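Local structure of insecticidal Delta-Endotoxin Cry8Ea1 (3EB7) at residues S295-K300 with G384-G389; I247-A252 with A348-A353; Y320-G325 with F421-D426. The protein kills insect larvae, including those of the underground pest Holotrichia parallela, probably by forming pores in gut membranes as other three-domain Cry toxins do. All coordinates share one frame; numbering follows the deposited sequence.

Contact 1. Residues S295-K300 with G384-G389. With SO4 (sulfate ion), chain E.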
ATOM      1  N   SER A 295      37.473  18.077 -20.489  1.00 36.76           N
ATOM      2  CA  SER A 295      36.236  17.648 -21.171  1.00 35.05           C
ATOM      3  C   SER A 295      35.338  16.752 -20.333  1.00 33.45           C
ATOM      4  O   SER A 295      34.355  16.227 -20.816  1.00 34.41           O
ATOM      5  CB  SER A 295      36.604  16.941 -22.481  1.00 35.85           C
ATOM      6  OG  SER A 295      37.946  16.409 -22.431  1.00 36.78           O
ATOM      7  N   ASN A 296      35.684  16.560 -19.073  1.00 31.42           N
ATOM      8  CA  ASN A 296      34.868  15.742 -18.215  1.00 29.36           C
ATOM      9  C   ASN A 296      34.191  16.612 -17.176  1.00 27.63           C
ATOM     10  O   ASN A 296      34.846  17.307 -16.388  1.00 27.02           O
ATOM     11  CB  ASN A 296      35.715  14.657 -17.558  1.00 29.16           C
ATOM     12  CG  ASN A 296      35.844  13.450 -18.418  1.00 31.51           C
ATOM     13  OD1 ASN A 296      35.890  13.547 -19.636  1.00 33.88           O
ATOM     14  ND2 ASN A 296      35.871  12.290 -17.798  1.00 33.00           N
ATOM     15  N   TYR A 297      32.873  16.556 -17.151  1.00 25.36           N
ATOM     16  CA  TYR A 297      32.159  17.331 -16.143  1.00 23.85           C
ATOM     17  C   TYR A 297      30.812  16.742 -15.848  1.00 22.14           C
ATOM     18  O   TYR A 297      30.164  16.167 -16.727  1.00 21.31           O
ATOM     19  CB  TYR A 297      31.986  18.800 -16.569  1.00 23.78           C
ATOM     20  CG  TYR A 297      31.260  18.977 -17.885  1.00 23.10           C
ATOM     21  CD1 TYR A 297      31.967  19.072 -19.071  1.00 21.22           C
ATOM     22  CD2 TYR A 297      29.870  19.018 -17.938  1.00 22.90           C
ATOM     23  CE1 TYR A 297      31.304  19.250 -20.300  1.00 25.27           C
ATOM     24  CE2 TYR A 297      29.187  19.185 -19.171  1.00 22.90           C
ATOM     25  CZ  TYR A 297      29.918  19.297 -20.340  1.00 23.50           C
ATOM     26  OH  TYR A 297      29.281  19.483 -21.538  1.00 24.23           O
ATOM     27  N   LEU A 298      30.413  16.930 -14.590  1.00 20.59           N
ATOM     28  CA  LEU A 298      29.119  16.516 -14.085  1.00 19.76           C
ATOM     29  C   LEU A 298      28.299  17.739 -13.636  1.00 19.17           C
ATOM     30  O   LEU A 298      28.682  18.458 -12.687  1.00 19.10           O
ATOM     31  CB  LEU A 298      29.297  15.493 -12.937  1.00 18.51           C
ATOM     32  CG  LEU A 298      28.103  14.888 -12.179  1.00 20.25           C
ATOM     33  CD1 LEU A 298      27.167  14.072 -13.104  1.00 13.51           C
ATOM     34  CD2 LEU A 298      28.586  14.056 -10.928  1.00 18.05           C
ATOM     35  N   LYS A 299      27.185  17.966 -14.316  1.00 17.84           N
ATOM     36  CA  LYS A 299      26.205  18.924 -13.808  1.00 17.67           C
ATOM     37  C   LYS A 299      25.091  18.143 -13.125  1.00 17.61           C
ATOM     38  O   LYS A 299      24.401  17.325 -13.754  1.00 16.29           O
ATOM     39  CB  LYS A 299      25.630  19.773 -14.912  1.00 16.82           C
ATOM     40  CG  LYS A 299      26.524  20.804 -15.447  1.00 19.16           C
ATOM     41  CD  LYS A 299      25.875  21.312 -16.728  1.00 22.20           C
ATOM     42  CE  LYS A 299      26.342  22.668 -17.076  1.00 24.99           C
ATOM     43  NZ  LYS A 299      26.080  22.853 -18.541  1.00 28.97           N
ATOM     44  N   LYS A 300      24.917  18.398 -11.831  1.00 17.66           N
ATOM     45  CA  LYS A 300      24.131  17.499 -11.002  1.00 18.18           C
ATOM     46  C   LYS A 300      23.186  18.244 -10.067  1.00 17.49           C
ATOM     47  O   LYS A 300      23.362  19.408  -9.796  1.00 18.17           O
ATOM     48  CB  LYS A 300      25.055  16.544 -10.222  1.00 15.63           C
ATOM     49  CG  LYS A 300      26.060  17.226  -9.331  1.00 17.78           C
ATOM     50  CD  LYS A 300      26.751  16.189  -8.414  1.00 20.37           C
ATOM     51  CE  LYS A 300      28.110  16.661  -7.842  1.00 21.74           C
ATOM     52  NZ  LYS A 300      27.890  17.729  -6.859  1.00 24.71           N
ATOM     53  N   GLY A 384      23.214  18.660 -18.521  1.00 23.06           N
ATOM     54  CA  GLY A 384      24.226  18.234 -19.495  1.00 23.50           C
ATOM     55  C   GLY A 384      25.536  17.817 -18.871  1.00 23.68           C
ATOM     56  O   GLY A 384      26.203  18.621 -18.261  1.00 24.50           O
ATOM     57  N   SER A 385      25.880  16.539 -18.983  1.00 24.09           N
ATOM     58  CA  SER A 385      27.124  16.021 -18.455  1.00 23.91           C
ATOM     59  C   SER A 385      27.885  15.310 -19.562  1.00 24.86           C
ATOM     60  O   SER A 385      27.320  14.974 -20.612  1.00 25.10           O
ATOM     61  CB  SER A 385      26.852  15.067 -17.295  1.00 23.68           C
ATOM     62  OG  SER A 385      26.233  15.743 -16.198  1.00 22.40           O
ATOM     63  N   GLU A 386      29.170  15.080 -19.323  1.00 25.46           N
ATOM     64  CA  GLU A 386      30.055  14.482 -20.327  1.00 26.28           C
ATOM     65  C   GLU A 386      31.201  13.719 -19.641  1.00 25.13           C
ATOM     66  O   GLU A 386      31.714  14.151 -18.607  1.00 23.26           O
ATOM     67  CB  GLU A 386      30.608  15.579 -21.250  1.00 27.13           C
ATOM     68  CG  GLU A 386      30.433  15.320 -22.762  1.00 32.76           C
ATOM     69  CD  GLU A 386      28.978  15.129 -23.253  1.00 37.99           C
ATOM     70  OE1 GLU A 386      28.341  16.128 -23.664  1.00 40.81           O
ATOM     71  OE2 GLU A 386      28.481  13.974 -23.283  1.00 39.69           O
ATOM     72  N   GLY A 387      31.561  12.569 -20.217  1.00 25.08           N
ATOM     73  CA  GLY A 387      32.655  11.725 -19.714  1.00 24.97           C
ATOM     74  C   GLY A 387      32.440  11.123 -18.331  1.00 24.74           C
ATOM     75  O   GLY A 387      33.399  10.895 -17.609  1.00 25.37           O
ATOM     76  N   ILE A 388      31.188  10.862 -17.956  1.00 23.99           N
ATOM     77  CA  ILE A 388      30.897  10.368 -16.628  1.00 23.27           C
ATOM     78  C   ILE A 388      30.525   8.870 -16.629  1.00 24.22           C
ATOM     79  O   ILE A 388      30.070   8.335 -17.650  1.00 24.16           O
ATOM     80  CB  ILE A 388      29.750  11.157 -15.993  1.00 22.83           C
ATOM     81  CG1 ILE A 388      28.575  11.256 -16.984  1.00 23.16           C
ATOM     82  CG2 ILE A 388      30.229  12.526 -15.551  1.00 18.43           C
ATOM     83  CD1 ILE A 388      27.227  11.113 -16.354  1.00 21.58           C
ATOM     84  N   GLY A 389      30.718   8.208 -15.485  1.00 24.59           N
ATOM     85  CA  GLY A 389      29.985   6.963 -15.191  1.00 24.60           C
ATOM     86  C   GLY A 389      28.521   7.272 -14.896  1.00 25.45           C
ATOM     87  O   GLY A 389      28.185   8.318 -14.338  1.00 25.88           O
TER
HETATM   88  S   SO4 E2011      28.741  25.046 -19.469  1.00 76.31           S
HETATM   89  O1  SO4 E2011      29.902  25.762 -19.988  1.00 75.13           O
HETATM   90  O2  SO4 E2011      27.532  25.831 -19.721  1.00 75.50           O
HETATM   91  O3  SO4 E2011      28.710  23.753 -20.167  1.00 76.70           O
HETATM   92  O4  SO4 E2011      28.831  24.812 -18.024  1.00 75.16           O
HETATM   93  O   HOH W   1      23.571  16.454 -16.339  1.00 14.58           O

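Contact 2. Residues I247-A252 with A348-A353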
ATOM      1  N   ILE A 247      18.871   7.432  -5.305  1.00 18.87           N
ATOM      2  CA  ILE A 247      19.337   7.616  -6.678  1.00 18.44           C
ATOM      3  C   ILE A 247      20.807   8.006  -6.664  1.00 19.35           C
ATOM      4  O   ILE A 247      21.186   9.192  -6.818  1.00 19.90           O
ATOM      5  CB  ILE A 247      18.446   8.603  -7.479  1.00 18.91           C
ATOM      6  CG1 ILE A 247      16.965   8.181  -7.328  1.00 19.44           C
ATOM      7  CG2 ILE A 247      18.843   8.566  -8.966  1.00 15.16           C
ATOM      8  CD1 ILE A 247      15.964   9.220  -7.747  1.00 22.67           C
ATOM      9  N   GLY A 248      21.630   6.987  -6.429  1.00 19.77           N
ATOM     10  CA  GLY A 248      23.082   7.101  -6.352  1.00 20.02           C
ATOM     11  C   GLY A 248      23.670   5.867  -7.023  1.00 20.94           C
ATOM     12  O   GLY A 248      23.068   4.793  -7.026  1.00 19.79           O
ATOM     13  N   ALA A 249      24.847   6.033  -7.609  1.00 21.14           N
ATOM     14  CA  ALA A 249      25.467   4.971  -8.355  1.00 21.66           C
ATOM     15  C   ALA A 249      25.968   3.877  -7.397  1.00 21.87           C
ATOM     16  O   ALA A 249      26.436   4.167  -6.303  1.00 20.79           O
ATOM     17  CB  ALA A 249      26.614   5.538  -9.212  1.00 21.18           C
ATOM     18  N   ILE A 250      25.871   2.620  -7.835  1.00 23.32           N
ATOM     19  CA  ILE A 250      26.314   1.461  -7.033  1.00 24.35           C
ATOM     20  C   ILE A 250      27.057   0.506  -7.930  1.00 24.93           C
ATOM     21  O   ILE A 250      26.600   0.194  -9.025  1.00 24.71           O
ATOM     22  CB  ILE A 250      25.139   0.759  -6.325  1.00 24.85           C
ATOM     23  CG1 ILE A 250      24.755   1.515  -5.030  1.00 26.20           C
ATOM     24  CG2 ILE A 250      25.471  -0.702  -5.954  1.00 27.31           C
ATOM     25  CD1 ILE A 250      23.388   1.138  -4.475  1.00 25.92           C
ATOM     26  N   GLY A 251      28.215   0.059  -7.457  1.00 25.69           N
ATOM     27  CA  GLY A 251      28.985  -0.940  -8.146  1.00 27.45           C
ATOM     28  C   GLY A 251      30.379  -1.119  -7.571  1.00 28.78           C
ATOM     29  O   GLY A 251      30.763  -0.494  -6.571  1.00 29.18           O
ATOM     30  N   ALA A 252      31.139  -1.964  -8.253  1.00 29.14           N
ATOM     31  CA  ALA A 252      32.515  -2.317  -7.897  1.00 29.60           C
ATOM     32  C   ALA A 252      33.559  -1.175  -8.038  1.00 29.67           C
ATOM     33  O   ALA A 252      34.543  -1.154  -7.308  1.00 29.66           O
ATOM     34  CB  ALA A 252      32.943  -3.608  -8.688  1.00 29.23           C
ATOM     35  N   ALA A 348      21.938   8.223 -12.225  1.00 22.24           N
ATOM     36  CA  ALA A 348      22.847   8.429 -11.146  1.00 22.47           C
ATOM     37  C   ALA A 348      24.290   8.443 -11.712  1.00 23.25           C
ATOM     38  O   ALA A 348      24.788   7.427 -12.232  1.00 23.72           O
ATOM     39  CB  ALA A 348      22.639   7.355 -10.084  1.00 22.72           C
ATOM     40  N   GLY A 349      24.937   9.615 -11.631  1.00 22.93           N
ATOM     41  CA  GLY A 349      26.223   9.879 -12.262  1.00 21.45           C
ATOM     42  C   GLY A 349      27.360   9.774 -11.269  1.00 21.59           C
ATOM     43  O   GLY A 349      27.157   9.961 -10.047  1.00 20.73           O
ATOM     44  N   VAL A 350      28.541   9.444 -11.799  1.00 20.72           N
ATOM     45  CA  VAL A 350      29.820   9.495 -11.060  1.00 20.91           C
ATOM     46  C   VAL A 350      30.838  10.178 -11.958  1.00 20.87           C
ATOM     47  O   VAL A 350      31.030   9.764 -13.125  1.00 21.14           O
ATOM     48  CB  VAL A 350      30.448   8.087 -10.722  1.00 21.07           C
ATOM     49  CG1 VAL A 350      31.617   8.258  -9.727  1.00 18.34           C
ATOM     50  CG2 VAL A 350      29.435   7.139 -10.169  1.00 20.45           C
ATOM     51  N   LEU A 351      31.476  11.209 -11.432  1.00 20.75           N
ATOM     52  CA  LEU A 351      32.610  11.820 -12.115  1.00 21.57           C
ATOM     53  C   LEU A 351      33.904  11.319 -11.444  1.00 21.88           C
ATOM     54  O   LEU A 351      34.137  11.591 -10.258  1.00 21.17           O
ATOM     55  CB  LEU A 351      32.530  13.366 -12.108  1.00 20.68           C
ATOM     56  CG  LEU A 351      33.691  14.139 -12.778  1.00 20.99           C
ATOM     57  CD1 LEU A 351      33.611  14.069 -14.312  1.00 19.28           C
ATOM     58  CD2 LEU A 351      33.750  15.583 -12.335  1.00 18.18           C
ATOM     59  N   PHE A 352      34.747  10.619 -12.221  1.00 21.78           N
ATOM     60  CA  PHE A 352      36.057  10.134 -11.722  1.00 21.27           C
ATOM     61  C   PHE A 352      37.183  11.160 -11.908  1.00 22.32           C
ATOM     62  O   PHE A 352      37.505  11.568 -13.028  1.00 23.15           O
ATOM     63  CB  PHE A 352      36.432   8.794 -12.367  1.00 19.79           C
ATOM     64  CG  PHE A 352      35.394   7.706 -12.177  1.00 17.45           C
ATOM     65  CD1 PHE A 352      34.484   7.406 -13.175  1.00 15.91           C
ATOM     66  CD2 PHE A 352      35.337   6.976 -11.005  1.00 16.70           C
ATOM     67  CE1 PHE A 352      33.577   6.372 -13.022  1.00 17.23           C
ATOM     68  CE2 PHE A 352      34.412   5.947 -10.835  1.00 15.62           C
ATOM     69  CZ  PHE A 352      33.527   5.651 -11.829  1.00 16.11           C
ATOM     70  N   ALA A 353      37.747  11.602 -10.789  1.00 22.84           N
ATOM     71  CA  ALA A 353      38.831  12.566 -10.763  1.00 23.25           C
ATOM     72  C   ALA A 353      40.085  11.830 -10.225  1.00 23.76           C
ATOM     73  O   ALA A 353      39.982  10.688  -9.772  1.00 22.95           O
ATOM     74  CB  ALA A 353      38.450  13.732  -9.873  1.00 22.46           C
TER
HETATM   75  O   HOH W   2      25.430   8.623  -8.224  1.00 15.16           O

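Contact 3. Residues Y320-G325 with F421-D426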
ATOM      1  N   TYR A 320      15.731  21.440   0.353  1.00 23.21           N
ATOM      2  CA  TYR A 320      16.760  20.424   0.608  1.00 23.45           C
ATOM      3  C   TYR A 320      18.020  20.739  -0.136  1.00 22.98           C
ATOM      4  O   TYR A 320      17.955  21.180  -1.279  1.00 23.07           O
ATOM      5  CB  TYR A 320      16.302  19.046   0.109  1.00 24.09           C
ATOM      6  CG  TYR A 320      15.199  18.435   0.920  1.00 23.98           C
ATOM      7  CD1 TYR A 320      15.502  17.584   1.975  1.00 25.37           C
ATOM      8  CD2 TYR A 320      13.857  18.693   0.632  1.00 24.41           C
ATOM      9  CE1 TYR A 320      14.517  16.986   2.704  1.00 22.81           C
ATOM     10  CE2 TYR A 320      12.853  18.104   1.389  1.00 24.51           C
ATOM     11  CZ  TYR A 320      13.210  17.275   2.428  1.00 22.86           C
ATOM     12  OH  TYR A 320      12.264  16.673   3.200  1.00 26.30           O
ATOM     13  N   GLY A 321      19.152  20.491   0.508  1.00 22.30           N
ATOM     14  CA  GLY A 321      20.450  20.617  -0.124  1.00 22.53           C
ATOM     15  C   GLY A 321      20.896  22.054  -0.281  1.00 23.04           C
ATOM     16  O   GLY A 321      20.583  22.908   0.560  1.00 22.92           O
ATOM     17  N   THR A 322      21.650  22.315  -1.343  1.00 22.95           N
ATOM     18  CA  THR A 322      22.104  23.652  -1.646  1.00 24.59           C
ATOM     19  C   THR A 322      21.156  24.295  -2.640  1.00 25.00           C
ATOM     20  O   THR A 322      20.881  23.745  -3.714  1.00 24.86           O
ATOM     21  CB  THR A 322      23.533  23.606  -2.175  1.00 25.21           C
ATOM     22  OG1 THR A 322      24.356  23.040  -1.155  1.00 24.68           O
ATOM     23  CG2 THR A 322      24.079  25.016  -2.555  1.00 25.36           C
ATOM     24  N   THR A 323      20.611  25.444  -2.258  1.00 25.55           N
ATOM     25  CA  THR A 323      19.677  26.153  -3.128  1.00 25.84           C
ATOM     26  C   THR A 323      20.043  27.624  -3.294  1.00 25.83           C
ATOM     27  O   THR A 323      19.225  28.398  -3.715  1.00 26.13           O
ATOM     28  CB  THR A 323      18.201  26.040  -2.635  1.00 26.27           C
ATOM     29  OG1 THR A 323      18.064  26.724  -1.377  1.00 28.14           O
ATOM     30  CG2 THR A 323      17.755  24.562  -2.474  1.00 27.75           C
ATOM     31  N   SER A 324      21.262  28.015  -2.948  1.00 26.08           N
ATOM     32  CA  SER A 324      21.723  29.381  -3.181  1.00 26.84           C
ATOM     33  C   SER A 324      23.253  29.388  -3.169  1.00 26.76           C
ATOM     34  O   SER A 324      23.894  28.438  -2.695  1.00 27.20           O
ATOM     35  CB  SER A 324      21.213  30.344  -2.079  1.00 27.29           C
ATOM     36  OG  SER A 324      21.841  30.033  -0.818  1.00 28.77           O
ATOM     37  N   GLY A 325      23.829  30.469  -3.677  1.00 26.74           N
ATOM     38  CA  GLY A 325      25.249  30.712  -3.541  1.00 26.68           C
ATOM     39  C   GLY A 325      25.965  30.413  -4.831  1.00 27.50           C
ATOM     40  O   GLY A 325      25.333  30.096  -5.844  1.00 26.35           O
ATOM     41  N   PHE A 421      16.541  14.308   0.252  1.00 19.02           N
ATOM     42  CA  PHE A 421      17.866  14.492  -0.309  1.00 19.55           C
ATOM     43  C   PHE A 421      18.899  14.527   0.807  1.00 20.59           C
ATOM     44  O   PHE A 421      18.583  14.958   1.920  1.00 21.68           O
ATOM     45  CB  PHE A 421      17.838  15.802  -1.134  1.00 19.45           C
ATOM     46  CG  PHE A 421      19.085  16.096  -1.933  1.00 17.94           C
ATOM     47  CD1 PHE A 421      19.288  15.530  -3.181  1.00 19.09           C
ATOM     48  CD2 PHE A 421      20.006  17.028  -1.476  1.00 16.86           C
ATOM     49  CE1 PHE A 421      20.458  15.816  -3.929  1.00 17.34           C
ATOM     50  CE2 PHE A 421      21.160  17.331  -2.219  1.00 16.48           C
ATOM     51  CZ  PHE A 421      21.386  16.728  -3.443  1.00 16.69           C
ATOM     52  N   ILE A 422      20.107  14.024   0.527  1.00 20.63           N
ATOM     53  CA  ILE A 422      21.294  14.315   1.331  1.00 20.68           C
ATOM     54  C   ILE A 422      22.365  14.872   0.399  1.00 21.20           C
ATOM     55  O   ILE A 422      22.313  14.638  -0.808  1.00 20.18           O
ATOM     56  CB  ILE A 422      21.868  13.047   2.072  1.00 20.53           C
ATOM     57  CG1 ILE A 422      22.329  11.987   1.061  1.00 19.23           C
ATOM     58  CG2 ILE A 422      20.851  12.472   3.024  1.00 20.60           C
ATOM     59  CD1 ILE A 422      22.945  10.722   1.661  1.00 21.21           C
ATOM     60  N   ARG A 423      23.342  15.570   0.979  1.00 22.95           N
ATOM     61  CA  ARG A 423      24.512  16.139   0.296  1.00 24.52           C
ATOM     62  C   ARG A 423      25.750  15.301   0.589  1.00 26.07           C
ATOM     63  O   ARG A 423      25.813  14.652   1.627  1.00 25.89           O
ATOM     64  CB  ARG A 423      24.795  17.552   0.824  1.00 24.42           C
ATOM     65  CG  ARG A 423      24.219  18.706  -0.022  1.00 26.81           C
ATOM     66  CD  ARG A 423      24.928  18.780  -1.344  1.00 30.47           C
ATOM     67  NE  ARG A 423      25.429  20.106  -1.614  1.00 31.74           N
ATOM     68  CZ  ARG A 423      26.299  20.422  -2.571  1.00 30.70           C
ATOM     69  NH1 ARG A 423      26.811  19.507  -3.409  1.00 26.46           N
ATOM     70  NH2 ARG A 423      26.655  21.693  -2.665  1.00 30.75           N
ATOM     71  N   ASN A 424      26.747  15.356  -0.314  1.00 27.42           N
ATOM     72  CA  ASN A 424      28.052  14.685  -0.148  1.00 28.12           C
ATOM     73  C   ASN A 424      27.964  13.352   0.542  1.00 27.26           C
ATOM     74  O   ASN A 424      28.336  13.266   1.722  1.00 27.93           O
ATOM     75  CB  ASN A 424      29.042  15.519   0.678  1.00 29.82           C
ATOM     76  CG  ASN A 424      29.036  16.971   0.322  1.00 32.24           C
ATOM     77  OD1 ASN A 424      29.266  17.818   1.205  1.00 37.54           O
ATOM     78  ND2 ASN A 424      28.785  17.293  -0.954  1.00 33.31           N
ATOM     79  N   PRO A 425      27.509  12.310  -0.180  1.00 25.93           N
ATOM     80  CA  PRO A 425      27.164  12.356  -1.617  1.00 25.12           C
ATOM     81  C   PRO A 425      25.756  12.958  -1.908  1.00 24.11           C
ATOM     82  O   PRO A 425      24.861  12.859  -1.066  1.00 23.95           O
ATOM     83  CB  PRO A 425      27.238  10.894  -2.021  1.00 24.45           C
ATOM     84  CG  PRO A 425      26.831  10.162  -0.779  1.00 24.92           C
ATOM     85  CD  PRO A 425      27.300  10.977   0.396  1.00 25.53           C
ATOM     86  N   ASP A 426      25.589  13.593  -3.073  1.00 22.97           N
ATOM     87  CA  ASP A 426      24.333  14.277  -3.443  1.00 22.15           C
ATOM     88  C   ASP A 426      23.357  13.239  -3.973  1.00 21.34           C
ATOM     89  O   ASP A 426      23.437  12.815  -5.152  1.00 20.39           O
ATOM     90  CB  ASP A 426      24.592  15.370  -4.485  1.00 22.36           C
ATOM     91  CG  ASP A 426      25.614  16.423  -4.003  1.00 25.71           C
ATOM     92  OD1 ASP A 426      25.705  16.667  -2.772  1.00 26.69           O
ATOM     93  OD2 ASP A 426      26.322  17.028  -4.849  1.00 27.51           O
TER

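Contact 1. Residues S295-K300 with G384-G389
Ser385 OG is gripped from two directions: it accepts the backbone N-H of Lys299, with OG and N 3.1 Å apart and a bent N-H...O angle of 149°, and it donates to a water 2.8 Å from OG. That water also accepts from Gly384 N and donates to Lys299 O, which closes a polar bridge between segment 295-300 and the loop. Next to it, Tyr297 and Glu386 form a single antiparallel hydrogen-bonded bridge. Glu386 N reaches Tyr297 O at 3.0 Å with an almost straight N-H...O angle of 169°, and Tyr297 N returns a bond of 3.0 Å to Glu386 O. The phenol ring of Tyr297 leaves the backbone in the crowded position, CG lying between N and the carbonyl carbon (chi1 58°). Glu386 CB sits over one face of this ring, 4.1 Å from its centroid and shifted toward the rim, a CH-pi contact. At the ring edge and in its plane lies Gly384 O, 3.2 Å from CE2, and the extended Lys299 chain passes the same carbonyl with its CD. Lys299 NZ ends in a weak hydrogen bond to O3 of a sulfate ion, probably from the crystallisation liquor. Leu298 CB and Ile388 CG2 add an apolar touch at 4.1 Å. Strand 278-292 flanks 296-310 as its sheet neighbour, with Arg289 making a cation-pi contact to Tyr297. Leu298 and Ile388 both lean on Leu351 of strand 340-352 and Ser362 of strand 357-369, so that the loop entering strand 389-394 joins two sheets.

Contact 2. Residues I247-A252 with A348-A353
Val350 holds CG1 anti to its backbone N (chi1 -169°), which leaves CG2 anti to the carbonyl carbon, and this second methyl is the one that meets Ala249. In Ile247, chi1 of -50° puts CG1 anti to the carbonyl carbon and leaves CG2 anti to the backbone N, where it touches Ala348. The tightest point is Ala249 CB against Val350 CG2, 3.4 Å apart and closer than usual van der Waals contact, a methyl on methyl meeting with little slack. Ala348 CB takes the remaining load. Pointing at the loop, it rests on the peptide between Gly248 and Ala249, 3.6 Å from both Gly248 C and Ala249 N. The CG2 of Ile247 stands 4.1 Å from the same Ala348 methyl, and Ala249 CB is 4.5 Å from it, so one small side chain is shared by three successive residues of the loop. No direct hydrogen bond joins the two segments. A water does the polar work instead: it accepts from Ala249 N at 2.7 Å and donates to Gly349 O at 2.8 Å, giving both buried backbone atoms a partner at the margin of the methyl cluster. The loop after strand 241-243 meets strand 340-352 here; backbone hydrogen bonds tie Ile247 to Pro428 and Ala348 to Gln391. Strand 340-352 belongs to an antiparallel four-stranded sheet of order 3-2-1-4, the Greek-key arrangement of the beta-prism that forms domain II in three-domain Cry toxins, and the loop 247-252 packs on this sheet.

Contact 3. Residues Y320-G325 with F421-D426
Arg423 presents the side of its guanidinium to Thr322, and the two side chains cross obliquely. NE and NH2 both donate to the single atom Thr322 OG1, at 3.2 Å from NE and 3.1 Å from NH2. The hydroxyl oxygen lies near the guanidinium edge but is tilted from its plane; with NE and NH2 converging on one oxygen, both bonds are bent, their N-H...O angles near 140°. The Arg423 chain bends at chi2 and chi3 on its way to Thr322. The third nitrogen, NH1, faces Asp426 of the same segment and forms a salt bridge to OD2 at 2.9 Å, although as a hydrogen bond it is weak. Beside this polar pair the contact is carbon on carbon. Tyr320 and Phe421 each direct CB at the other segment, and these methylenes meet at 3.8 Å. Phe421 CG is anti to the backbone N (chi1 -173°), and the ring's CD2 comes 3.9 Å from Gly321 CA, in an oblique approach to the ring. The Tyr320 ring is turned toward the Phe421 backbone, with CD1 3.8 Å from Phe421 N, again obliquely. Outside the pair, Phe421 stacks on Trp301 and the Tyr320 ring meets that of His304, both from strand 296-310. The chemistry implies a positively charged group divided between a neutral hydroxyl acceptor and a carboxylate; since Lys300 also forms a salt bridge to Asp426 OD2, the one carboxylate lies between two cations, Arg423 and Lys300, and probably offsets part of their mutual repulsion.

In the fold
All three contacts fall in the central, strand-rich part of the chain, and their segments interleave: 247-252, 295-300 and 320-325 come first, then their partners 348-353, 384-389 and 421-426 in the same order. Contacts 1 and 2 have centres about 11 Å apart and touch through a probable hydrogen bond between the neighbouring strands 340-352 and 389-394. Contact 3 has its centre about 18 Å from that of contact 1 and about 17 Å from that of contact 2. It shares with contact 1 the sheet holding strands 296-310 and 316-321, and the two touch through a salt bridge. Together they bring parts of the three antiparallel sheets together, as expected of the beta-prism domain.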